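Long-range contact in beta-n-acetylhexosaminidase (Streptococcus pneumoniae, PDB 4AZI), which probably hydrolyses terminal, non-reducing N-acetyl-hexosamine residues from glycans, as a family 20 glycoside hydrolase catalytic module: residues Phe272-Leu283 / Thr321-Arg332. The protein carries 2 engineered substitutions. Numbering follows the deposited sequence.
With OAN (O-(2-acetamido-2-deoxy D-glucopyranosylidene) amino-N-phenylcarbamate), chain C.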
loop_
_atom_site.group_PDB
_atom_site.type_symbol
_atom_site.label_atom_id
_atom_site.label_comp_id
_atom_site.label_asym_id
_atom_site.label_seq_id
_atom_site.Cartn_x
_atom_site.Cartn_y
_atom_site.Cartn_z
ATOM N N PHE A 272 -3.241 -6.141 12.509
ATOM C CA PHE A 272 -3.491 -6.413 11.098
ATOM C C PHE A 272 -4.107 -5.239 10.375
ATOM O O PHE A 272 -4.959 -4.555 10.930
ATOM C CB PHE A 272 -4.439 -7.623 10.936
ATOM C CG PHE A 272 -3.907 -8.906 11.514
ATOM C CD1 PHE A 272 -2.855 -9.578 10.902
ATOM C CD2 PHE A 272 -4.476 -9.457 12.655
ATOM C CE1 PHE A 272 -2.370 -10.764 11.415
ATOM C CE2 PHE A 272 -3.993 -10.645 13.178
ATOM C CZ PHE A 272 -2.937 -11.301 12.555
ATOM N N LEU A 273 -3.671 -5.019 9.139
ATOM C CA LEU A 273 -4.448 -4.268 8.168
ATOM C C LEU A 273 -5.078 -5.321 7.251
ATOM O O LEU A 273 -4.357 -6.028 6.532
ATOM C CB LEU A 273 -3.577 -3.287 7.376
ATOM C CG LEU A 273 -4.302 -2.499 6.255
ATOM C CD1 LEU A 273 -5.449 -1.650 6.803
ATOM C CD2 LEU A 273 -3.338 -1.639 5.446
ATOM N N ASN A 274 -6.409 -5.453 7.333
ATOM C CA ASN A 274 -7.155 -6.507 6.617
ATOM C C ASN A 274 -7.160 -6.267 5.107
ATOM O O ASN A 274 -7.963 -5.498 4.590
ATOM C CB ASN A 274 -8.584 -6.631 7.171
ATOM C CG ASN A 274 -9.391 -7.758 6.525
ATOM O OD1 ASN A 274 -8.861 -8.596 5.787
ATOM N ND2 ASN A 274 -10.687 -7.781 6.812
ATOM N N THR A 275 -6.256 -6.957 4.422
ATOM C CA THR A 275 -5.981 -6.747 3.013
ATOM C C THR A 275 -6.450 -7.968 2.228
ATOM O O THR A 275 -5.711 -8.537 1.420
ATOM C CB THR A 275 -4.473 -6.506 2.828
ATOM O OG1 THR A 275 -4.066 -5.466 3.730
ATOM C CG2 THR A 275 -4.123 -6.094 1.399
ATOM N N ASN A 276 -7.697 -8.362 2.476
ATOM C CA ASN A 276 -8.214 -9.643 1.999
ATOM C C ASN A 276 -8.083 -9.814 0.505
ATOM O O ASN A 276 -8.531 -8.960 -0.249
ATOM C CB ASN A 276 -9.675 -9.799 2.399
ATOM C CG ASN A 276 -10.071 -11.239 2.569
ATOM O OD1 ASN A 276 -9.720 -12.088 1.758
ATOM N ND2 ASN A 276 -10.793 -11.528 3.644
ATOM N N GLY A 277 -7.451 -10.910 0.088
ATOM C CA GLY A 277 -7.380 -11.299 -1.324
ATOM C C GLY A 277 -8.748 -11.339 -1.998
ATOM O O GLY A 277 -8.859 -11.207 -3.219
ATOM N N ASP A 278 -9.795 -11.494 -1.196
ATOM C CA ASP A 278 -11.174 -11.466 -1.694
ATOM C C ASP A 278 -11.481 -10.175 -2.455
ATOM O O ASP A 278 -12.307 -10.162 -3.363
ATOM C CB ASP A 278 -12.155 -11.621 -0.520
ATOM C CG ASP A 278 -12.256 -13.052 -0.012
ATOM O OD1 ASP A 278 -11.621 -13.955 -0.609
ATOM O OD2 ASP A 278 -12.972 -13.275 0.990
ATOM N N TRP A 279 -10.813 -9.089 -2.070
ATOM C CA TRP A 279 -11.048 -7.775 -2.676
ATOM C C TRP A 279 -10.049 -7.371 -3.754
ATOM O O TRP A 279 -10.016 -6.206 -4.160
ATOM C CB TRP A 279 -11.152 -6.699 -1.581
ATOM C CG TRP A 279 -12.163 -7.027 -0.497
ATOM C CD1 TRP A 279 -13.447 -7.534 -0.661
ATOM C CD2 TRP A 279 -12.005 -6.864 0.958
ATOM N NE1 TRP A 279 -14.065 -7.710 0.555
ATOM C CE2 TRP A 279 -13.260 -7.324 1.564
ATOM C CE3 TRP A 279 -10.980 -6.415 1.789
ATOM C CZ2 TRP A 279 -13.460 -7.319 2.944
ATOM C CZ3 TRP A 279 -11.191 -6.419 3.176
ATOM C CH2 TRP A 279 -12.407 -6.850 3.736
ATOM N N TYR A 280 -9.238 -8.318 -4.233
ATOM C CA TYR A 280 -8.224 -8.041 -5.266
ATOM C C TYR A 280 -8.860 -7.870 -6.656
ATOM O O TYR A 280 -9.777 -8.609 -7.011
ATOM C CB TYR A 280 -7.206 -9.187 -5.338
ATOM C CG TYR A 280 -6.083 -9.166 -4.311
ATOM C CD1 TYR A 280 -6.109 -8.294 -3.219
ATOM C CD2 TYR A 280 -5.002 -10.038 -4.428
ATOM C CE1 TYR A 280 -5.081 -8.285 -2.277
ATOM C CE2 TYR A 280 -3.973 -10.036 -3.496
ATOM C CZ TYR A 280 -4.007 -9.151 -2.432
ATOM O OH TYR A 280 -2.976 -9.143 -1.506
ATOM N N TYR A 281 -8.362 -6.909 -7.431
ATOM C CA TYR A 281 -8.695 -6.797 -8.861
ATOM C C TYR A 281 -7.449 -6.519 -9.694
ATOM O O TYR A 281 -6.720 -5.568 -9.412
ATOM C CB TYR A 281 -9.741 -5.711 -9.137
ATOM C CG TYR A 281 -9.963 -5.468 -10.627
ATOM C CD1 TYR A 281 -10.352 -6.513 -11.476
ATOM C CD2 TYR A 281 -9.762 -4.203 -11.192
ATOM C CE1 TYR A 281 -10.540 -6.304 -12.835
ATOM C CE2 TYR A 281 -9.953 -3.981 -12.555
ATOM C CZ TYR A 281 -10.346 -5.038 -13.371
ATOM O OH TYR A 281 -10.539 -4.838 -14.726
ATOM N N ILE A 282 -7.221 -7.354 -10.709
ATOM C CA ILE A 282 -6.124 -7.171 -11.662
ATOM C C ILE A 282 -6.707 -6.481 -12.885
ATOM O O ILE A 282 -7.679 -6.974 -13.468
ATOM C CB ILE A 282 -5.478 -8.526 -12.066
ATOM C CG1 ILE A 282 -4.814 -9.203 -10.853
ATOM C CG2 ILE A 282 -4.463 -8.341 -13.190
ATOM C CD1 ILE A 282 -4.570 -10.694 -11.031
ATOM N N LEU A 283 -6.128 -5.341 -13.264
ATOM C CA LEU A 283 -6.597 -4.588 -14.431
ATOM C C LEU A 283 -6.740 -5.501 -15.647
ATOM O O LEU A 283 -5.800 -6.219 -16.010
ATOM C CB LEU A 283 -5.646 -3.430 -14.767
ATOM C CG LEU A 283 -5.284 -2.369 -13.719
ATOM C CD1 LEU A 283 -4.443 -1.271 -14.368
ATOM C CD2 LEU A 283 -6.512 -1.772 -13.044
ATOM N N THR A 321 -8.157 -5.715 14.009
ATOM C CA THR A 321 -7.616 -5.132 12.796
ATOM C C THR A 321 -7.614 -3.635 13.033
ATOM O O THR A 321 -8.383 -3.148 13.866
ATOM C CB THR A 321 -8.467 -5.490 11.566
ATOM O OG1 THR A 321 -9.765 -4.879 11.668
ATOM C CG2 THR A 321 -8.630 -6.985 11.469
ATOM N N VAL A 322 -6.721 -2.918 12.361
ATOM C CA VAL A 322 -6.732 -1.446 12.427
ATOM C C VAL A 322 -7.625 -0.873 11.316
ATOM O O VAL A 322 -7.883 0.334 11.268
ATOM C CB VAL A 322 -5.309 -0.836 12.353
ATOM C CG1 VAL A 322 -4.430 -1.356 13.485
ATOM C CG2 VAL A 322 -4.666 -1.091 10.988
ATOM N N GLY A 323 -8.096 -1.756 10.436
ATOM C CA GLY A 323 -8.909 -1.377 9.286
ATOM C C GLY A 323 -8.729 -2.341 8.126
ATOM O O GLY A 323 -8.202 -3.434 8.302
ATOM N N SER A 324 -9.139 -1.915 6.933
ATOM C CA SER A 324 -9.160 -2.783 5.771
ATOM C C SER A 324 -8.698 -2.078 4.508
ATOM O O SER A 324 -8.845 -0.856 4.369
ATOM C CB SER A 324 -10.570 -3.349 5.555
ATOM O OG SER A 324 -10.892 -4.305 6.544
ATOM N N MET A 325 -8.150 -2.868 3.590
ATOM C CA MET A 325 -7.606 -2.358 2.343
ATOM C C MET A 325 -8.110 -3.165 1.141
ATOM O O MET A 325 -8.022 -4.387 1.128
ATOM C CB MET A 325 -6.078 -2.385 2.407
ATOM C CG MET A 325 -5.374 -1.910 1.145
ATOM S SD MET A 325 -3.723 -1.267 1.492
ATOM C CE MET A 325 -2.810 -2.771 1.808
ATOM N N LEU A 326 -8.651 -2.465 0.149
ATOM C CA LEU A 326 -9.023 -3.065 -1.132
ATOM C C LEU A 326 -7.913 -2.764 -2.151
ATOM O O LEU A 326 -7.396 -1.640 -2.200
ATOM C CB LEU A 326 -10.385 -2.540 -1.602
ATOM C CG LEU A 326 -10.974 -3.083 -2.907
ATOM C CD1 LEU A 326 -12.468 -3.332 -2.763
ATOM C CD2 LEU A 326 -10.691 -2.131 -4.061
ATOM N N SER A 327 -7.555 -3.761 -2.959
ATOM C CA SER A 327 -6.313 -3.701 -3.724
ATOM C C SER A 327 -6.466 -3.856 -5.234
ATOM O O SER A 327 -7.073 -4.824 -5.716
ATOM C CB SER A 327 -5.317 -4.739 -3.214
ATOM O OG SER A 327 -5.208 -4.726 -1.801
ATOM N N ILE A 328 -5.875 -2.902 -5.959
ATOM C CA ILE A 328 -5.881 -2.874 -7.424
ATOM C C ILE A 328 -4.482 -3.226 -7.927
ATOM O O ILE A 328 -3.528 -2.493 -7.671
ATOM C CB ILE A 328 -6.296 -1.488 -7.974
ATOM C CG1 ILE A 328 -7.611 -0.990 -7.343
ATOM C CG2 ILE A 328 -6.422 -1.518 -9.497
ATOM C CD1 ILE A 328 -8.784 -1.965 -7.395
ATOM N N TRP A 329 -4.352 -4.353 -8.619
ATOM C CA TRP A 329 -3.030 -4.816 -9.053
ATOM C C TRP A 329 -2.813 -4.711 -10.541
ATOM O O TRP A 329 -3.769 -4.686 -11.319
ATOM C CB TRP A 329 -2.769 -6.237 -8.574
ATOM C CG TRP A 329 -2.836 -6.425 -7.073
ATOM C CD1 TRP A 329 -3.911 -6.913 -6.334
ATOM C CD2 TRP A 329 -1.778 -6.161 -6.075
ATOM N NE1 TRP A 329 -3.603 -6.969 -4.995
ATOM C CE2 TRP A 329 -2.345 -6.523 -4.770
ATOM C CE3 TRP A 329 -0.478 -5.660 -6.129
ATOM C CZ2 TRP A 329 -1.622 -6.396 -3.588
ATOM C CZ3 TRP A 329 0.247 -5.540 -4.925
ATOM C CH2 TRP A 329 -0.312 -5.901 -3.689
ATOM N N ALA A 330 -1.547 -4.651 -10.949
ATOM C CA ALA A 330 -1.205 -4.463 -12.348
ATOM C C ALA A 330 -0.382 -5.593 -12.974
ATOM O O ALA A 330 0.470 -5.327 -13.830
ATOM C CB ALA A 330 -0.505 -3.124 -12.528
ATOM N N ASP A 331 -0.653 -6.840 -12.578
ATOM C CA ASP A 331 0.104 -8.025 -13.049
ATOM C C ASP A 331 0.443 -8.028 -14.544
ATOM O O ASP A 331 1.542 -8.405 -14.941
ATOM C CB ASP A 331 -0.632 -9.320 -12.681
ATOM C CG ASP A 331 -0.779 -9.508 -11.174
ATOM O OD1 ASP A 331 -1.031 -8.512 -10.454
ATOM O OD2 ASP A 331 -0.650 -10.657 -10.705
ATOM N N ARG A 332 -0.512 -7.625 -15.367
ATOM C CA ARG A 332 -0.243 -7.369 -16.773
ATOM C C ARG A 332 -0.360 -5.858 -16.979
ATOM O O ARG A 332 -1.457 -5.334 -17.177
ATOM C CB ARG A 332 -1.207 -8.172 -17.656
ATOM C CG ARG A 332 -1.012 -9.683 -17.537
ATOM C CD ARG A 332 -2.184 -10.485 -18.096
ATOM N NE ARG A 332 -3.415 -10.225 -17.348
ATOM C CZ ARG A 332 -4.495 -9.621 -17.843
ATOM N NH1 ARG A 332 -4.533 -9.220 -19.114
ATOM N NH2 ARG A 332 -5.547 -9.421 -17.062
HETATM C CAH OAN C . 0.828 -9.476 -1.514
HETATM C CAG OAN C . 0.225 -9.811 -2.886
HETATM O OAN OAN C . -0.980 -9.715 -3.069
HETATM N NAI OAN C . 1.099 -10.209 -3.814
HETATM C CAB OAN C . 0.749 -10.568 -5.204
HETATM C CAC OAN C . 0.661 -9.300 -6.056
HETATM O OAJ OAN C . 1.977 -8.918 -6.475
HETATM C CAD OAN C . -0.226 -9.513 -7.274
HETATM O OAK OAN C . -0.229 -8.302 -8.017
HETATM C CAE OAN C . -1.654 -9.840 -6.812
HETATM C CAF OAN C . -2.645 -10.128 -7.944
HETATM O OAM OAN C . -2.272 -11.322 -8.640
HETATM O OAL OAN C . -1.704 -10.956 -5.883
HETATM C CAA OAN C . -0.553 -11.393 -5.286
HETATM N NAY OAN C . -0.589 -12.590 -4.741
HETATM O OAQ OAN C . -1.770 -13.264 -4.854
HETATM C CAP OAN C . -1.640 -14.623 -4.919
HETATM O OAR OAN C . -2.648 -15.331 -4.952
HETATM N NAO OAN C . -0.389 -15.108 -4.952
HETATM C CAS OAN C . -0.058 -16.409 -4.974
HETATM C CAT OAN C . 0.864 -16.865 -4.032
HETATM C CAU OAN C . 1.250 -18.205 -4.010
HETATM C CAV OAN C . 0.710 -19.100 -4.932
HETATM C CAW OAN C . -0.216 -18.651 -5.884
HETATM C CAX OAN C . -0.599 -17.307 -5.909
HETATM O O HOH W 1 -7.411 -6.293 -0.750
HETATM O O HOH W 2 -2.866 -6.136 -14.931
#
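Trp329 drives the edge of its indole into the face of Tyr280, an edge-to-face pair with planes at 66° and Trp329 NE1 3.1 Å above the centre of the phenol ring. The indole N-H probably suits this place, since a pi cloud can receive it. Tyr280 CG lies anti to its carbonyl carbon (chi1 -82°), which turns the face of the ring to the Trp329 edge and carries its hydroxyl to the inhibitor, where Tyr280 OH donates to the acetamide oxygen OAN at 2.6 Å. One face of Trp329 lies against the sugar ring, a flat apolar floor for its C-H groups. Beyond it, Asp331 takes two sugar hydroxyls, OD1 from OAK at 2.6 Å and OD2 from OAM at 2.7 Å, while Ile282 packs its apolar CD1 against the CAF-OAM hydroxymethyl arm.

Parallel backbone bonds join the strands on both sides of the break in strand 271-282, among them Asn274 N to Gly323 O and Trp329 N to Tyr281 O. At the gap, a water bridges Asn276 O, Met325 O and Ser327 OG.

These are the seventh and eighth strands of the TIM barrel, linked through helix 294-303. Met325, whose CE lies against Thr275 and Leu273, also touches strand 10-16, which closes the barrel, whereas Leu326 and Ile328 pack outward on helix 339-352.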